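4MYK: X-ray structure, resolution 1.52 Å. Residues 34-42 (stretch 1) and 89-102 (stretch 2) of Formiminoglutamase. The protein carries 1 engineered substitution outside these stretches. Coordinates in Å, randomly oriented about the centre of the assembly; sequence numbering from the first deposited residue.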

# COMPACT_ATOMS: atom_id res chain seq x y z
N ILE A 34 -13.88 26.31 7.26
CA ILE A 34 -13.72 25.51 6.04
C ILE A 34 -14.29 26.22 4.81
O ILE A 34 -15.45 26.64 4.79
N ILE A 35 -13.46 26.35 3.78
CA ILE A 35 -13.83 27.03 2.55
C ILE A 35 -13.59 26.07 1.39
O ILE A 35 -12.51 25.51 1.27
N GLY A 36 -14.59 25.89 0.54
CA GLY A 36 -14.44 24.99 -0.59
C GLY A 36 -14.01 25.73 -1.84
O GLY A 36 -14.48 26.83 -2.11
N PHE A 37 -13.12 25.11 -2.61
CA PHE A 37 -12.72 25.64 -3.91
C PHE A 37 -12.84 24.57 -5.01
O PHE A 37 -11.85 23.94 -5.40
N PRO A 38 -14.07 24.39 -5.53
CA PRO A 38 -14.40 23.34 -6.50
C PRO A 38 -13.95 23.67 -7.93
O PRO A 38 -14.79 23.84 -8.81
N TYR A 39 -12.64 23.78 -8.15
CA TYR A 39 -12.10 24.04 -9.47
C TYR A 39 -10.93 23.12 -9.80
O TYR A 39 -10.13 22.80 -8.93
N ASP A 40 -10.86 22.70 -11.05
CA ASP A 40 -9.93 21.68 -11.49
C ASP A 40 -8.48 22.11 -11.49
O ASP A 40 -7.59 21.32 -11.18
N GLU A 41 -8.24 23.36 -11.87
CA GLU A 41 -6.91 23.79 -12.31
C GLU A 41 -5.73 23.52 -11.36
O GLU A 41 -5.72 23.92 -10.20
N GLY A 42 -4.73 22.83 -11.90
CA GLY A 42 -3.54 22.45 -11.16
C GLY A 42 -2.83 21.37 -11.95
O GLY A 42 -2.44 21.58 -13.09
N ILE A 89 -16.48 28.77 -2.74
CA ILE A 89 -16.24 30.00 -3.47
C ILE A 89 -16.71 29.80 -4.90
O ILE A 89 -16.12 29.01 -5.64
N THR A 90 -17.77 30.50 -5.30
CA THR A 90 -18.30 30.35 -6.65
C THR A 90 -18.27 31.67 -7.40
O THR A 90 -18.55 32.72 -6.82
N ALA A 91 -17.96 31.61 -8.69
CA ALA A 91 -17.79 32.81 -9.49
C ALA A 91 -18.00 32.53 -10.98
O ALA A 91 -17.80 31.41 -11.44
N SER A 92 -18.41 33.55 -11.72
CA SER A 92 -18.70 33.40 -13.15
C SER A 92 -17.43 33.12 -13.97
O SER A 92 -17.48 32.39 -14.96
N THR A 93 -16.31 33.72 -13.57
CA THR A 93 -15.03 33.47 -14.23
C THR A 93 -14.04 32.92 -13.24
O THR A 93 -14.22 33.06 -12.03
N LEU A 94 -12.98 32.31 -13.75
CA LEU A 94 -11.99 31.64 -12.91
C LEU A 94 -11.13 32.60 -12.08
O LEU A 94 -10.89 32.39 -10.89
N GLU A 95 -10.66 33.66 -12.73
CA GLU A 95 -9.85 34.67 -12.08
C GLU A 95 -10.67 35.37 -11.00
O GLU A 95 -10.14 35.78 -9.98
N GLU A 96 -11.96 35.52 -11.23
CA GLU A 96 -12.82 36.09 -10.21
C GLU A 96 -12.94 35.14 -9.01
O GLU A 96 -12.94 35.57 -7.86
N ALA A 97 -13.04 33.84 -9.29
CA ALA A 97 -13.07 32.84 -8.23
C ALA A 97 -11.79 32.90 -7.41
O ALA A 97 -11.80 32.68 -6.21
N HIS A 98 -10.69 33.20 -8.07
CA HIS A 98 -9.42 33.40 -7.39
C HIS A 98 -9.45 34.60 -6.48
O HIS A 98 -8.91 34.59 -5.38
N GLU A 99 -10.09 35.66 -6.96
CA GLU A 99 -10.18 36.90 -6.20
C GLU A 99 -11.05 36.71 -4.97
O GLU A 99 -10.70 37.15 -3.89
N LYS A 100 -12.19 36.06 -5.16
CA LYS A 100 -13.12 35.85 -4.05
C LYS A 100 -12.56 34.88 -3.02
O LYS A 100 -12.86 34.99 -1.83
N LEU A 101 -11.77 33.92 -3.49
CA LEU A 101 -11.06 32.99 -2.61
C LEU A 101 -10.05 33.73 -1.73
O LEU A 101 -10.11 33.66 -0.51
N GLU A 102 -9.12 34.46 -2.34
CA GLU A 102 -8.16 35.25 -1.57
C GLU A 102 -8.86 36.20 -0.58
O GLU A 102 -8.47 36.30 0.59

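The strand containing I35 and G36 and the helix 94-102 run antiparallel, at 172° between their directions, and their axes approach to 10.3 Å, a gap filled by side chains from the strand, the helix and the loops next to them. The loop before the helix is tied to the strand by a nearly straight hydrogen bond from I89 N to G36 O (2.9 Å), and I89 lies beside F37.

I35 points toward the second stretch in an m,t rotamer, and I35 CG2 meets I89 CG1 at 3.6 Å and L101 CD1 at 4.2 Å. I89, itself m,m, turns CG1 toward I35 while its CB lies at the edge of the F37 ring, 3.9 Å from F37 CD1. The CA-to-CB bond of F37 points only sideways, but chi1 at -160° (t) carries the ring to the helix. There L101, in the t,p rotamer, places CD2 over one ring face, 3.7 Å from the centroid of the F37 ring and 9° off the normal, a CH-pi contact. The far end of the phenyl ring reaches A97, with F37 CE1 3.9 Å from A97 CB, and directs its edge at the face of H98, the planes being 89° apart and the centroids 5.7 Å apart. The CA-to-CB bond of H98 points away from the first stretch, yet its m rotamer brings the imidazole back to this contact.

The CA-to-CB bond of Y39 points toward the second stretch, and chi1 m (-60°) points the phenol across at the loop, so that its hydroxyl end meets the backbone of I89-A91. Y39 OH donates to I89 O at 3.1 Å and accepts a weak hydrogen bond from A91 N at 3.2 Å, so the hydroxyl bridges two backbone groups around T90. The ring also makes apolar contacts: Y39 CZ lies 3.7 Å from A97 CB, and Y39 CD1 3.6 Å from L94 CD1. The CA-to-CB bond of L94 points sideways to the first stretch, and its t,p rotamer brings CD1 nearer, where L94 CD1 also meets E41 OE1 at 3.6 Å, a contact without a hydrogen bond.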

# COMPACT_ATOMS: atom_id res chain seq x y z
CB ILE A 34 -14.42 24.14 6.17
CG1 ILE A 34 -13.86 23.34 7.34
CG2 ILE A 34 -14.29 23.35 4.88
CD1 ILE A 34 -14.73 22.17 7.74
CB ILE A 35 -12.98 28.32 2.34
CG1 ILE A 35 -13.23 29.32 3.48
CG2 ILE A 35 -13.28 28.96 0.99
CD1 ILE A 35 -12.07 30.28 3.74
CB PHE A 37 -11.32 26.25 -3.85
CG PHE A 37 -11.03 27.22 -4.98
CD1 PHE A 37 -11.77 28.39 -5.11
CD2 PHE A 37 -10.03 26.96 -5.90
CE1 PHE A 37 -11.52 29.27 -6.14
CE2 PHE A 37 -9.77 27.83 -6.92
CZ PHE A 37 -10.52 28.99 -7.04
CB PRO A 38 -15.94 23.28 -6.44
CG PRO A 38 -16.39 24.44 -5.57
CD PRO A 38 -15.20 25.31 -5.34
CB TYR A 39 -11.68 25.51 -9.61
CG TYR A 39 -12.85 26.45 -9.41
CD1 TYR A 39 -13.65 26.84 -10.47
CD2 TYR A 39 -13.17 26.92 -8.14
CE1 TYR A 39 -14.73 27.69 -10.27
CE2 TYR A 39 -14.25 27.77 -7.92
CZ TYR A 39 -15.02 28.15 -8.99
OH TYR A 39 -16.09 28.99 -8.78
CB ASP A 40 -10.26 21.25 -12.93
CG ASP A 40 -11.19 20.05 -13.00
OD1 ASP A 40 -11.37 19.52 -14.11
OD2 ASP A 40 -11.72 19.62 -11.95
CB GLU A 41 -6.94 25.25 -12.74
CG GLU A 41 -7.74 25.49 -14.02
CD GLU A 41 -9.26 25.49 -13.81
OE1 GLU A 41 -9.70 25.46 -12.65
OE2 GLU A 41 -10.00 25.54 -14.82
CB ILE A 89 -14.74 30.36 -3.47
CG1 ILE A 89 -14.25 30.61 -2.05
CG2 ILE A 89 -14.49 31.57 -4.35
CD1 ILE A 89 -15.02 31.69 -1.31
CB THR A 90 -19.73 29.83 -6.64
OG1 THR A 90 -20.42 30.38 -5.51
CG2 THR A 90 -19.74 28.30 -6.55
CB ALA A 91 -16.40 33.39 -9.25
CB SER A 92 -19.43 34.63 -13.69
OG SER A 92 -18.56 35.73 -13.85
CB THR A 93 -14.41 34.75 -14.85
OG1 THR A 93 -14.12 35.70 -13.82
CG2 THR A 93 -15.36 35.38 -15.88
CB LEU A 94 -11.10 30.77 -13.78
CG LEU A 94 -10.28 29.77 -12.99
CD1 LEU A 94 -11.20 28.72 -12.36
CD2 LEU A 94 -9.27 29.15 -13.93
CB GLU A 95 -9.35 35.68 -13.10
CG GLU A 95 -8.62 35.05 -14.29
CD GLU A 95 -9.57 34.33 -15.25
OE1 GLU A 95 -10.62 34.92 -15.61
OE2 GLU A 95 -9.27 33.18 -15.65
CB GLU A 96 -14.20 36.42 -10.78
CG GLU A 96 -15.16 37.03 -9.79
CD GLU A 96 -16.51 37.29 -10.42
OE1 GLU A 96 -16.76 36.76 -11.53
OE2 GLU A 96 -17.32 38.03 -9.82
CB ALA A 97 -13.25 31.45 -8.82
CB HIS A 98 -8.31 33.57 -8.41
CG HIS A 98 -7.82 32.29 -8.98
ND1 HIS A 98 -6.57 31.79 -8.73
CD2 HIS A 98 -8.45 31.37 -9.76
CE1 HIS A 98 -6.42 30.63 -9.35
NE2 HIS A 98 -7.55 30.35 -9.98
CB GLU A 99 -10.75 38.01 -7.06
CG GLU A 99 -9.89 38.37 -8.26
CD GLU A 99 -10.46 39.56 -8.99
OE1 GLU A 99 -10.90 40.50 -8.31
OE2 GLU A 99 -10.48 39.54 -10.24
CB LYS A 100 -14.45 35.33 -4.57
CG LYS A 100 -15.09 36.17 -5.63
CD LYS A 100 -16.43 35.58 -5.97
CE LYS A 100 -17.16 35.21 -4.69
NZ LYS A 100 -18.63 35.06 -4.91
CB LEU A 101 -10.37 31.88 -3.41
CG LEU A 101 -9.42 30.98 -2.60
CD1 LEU A 101 -10.15 30.36 -1.41
CD2 LEU A 101 -8.78 29.90 -3.46
CB GLU A 102 -7.26 36.05 -2.51
CG GLU A 102 -6.23 36.93 -1.80
CD GLU A 102 -5.50 37.88 -2.74
OE1 GLU A 102 -5.39 37.56 -3.95
OE2 GLU A 102 -5.03 38.95 -2.28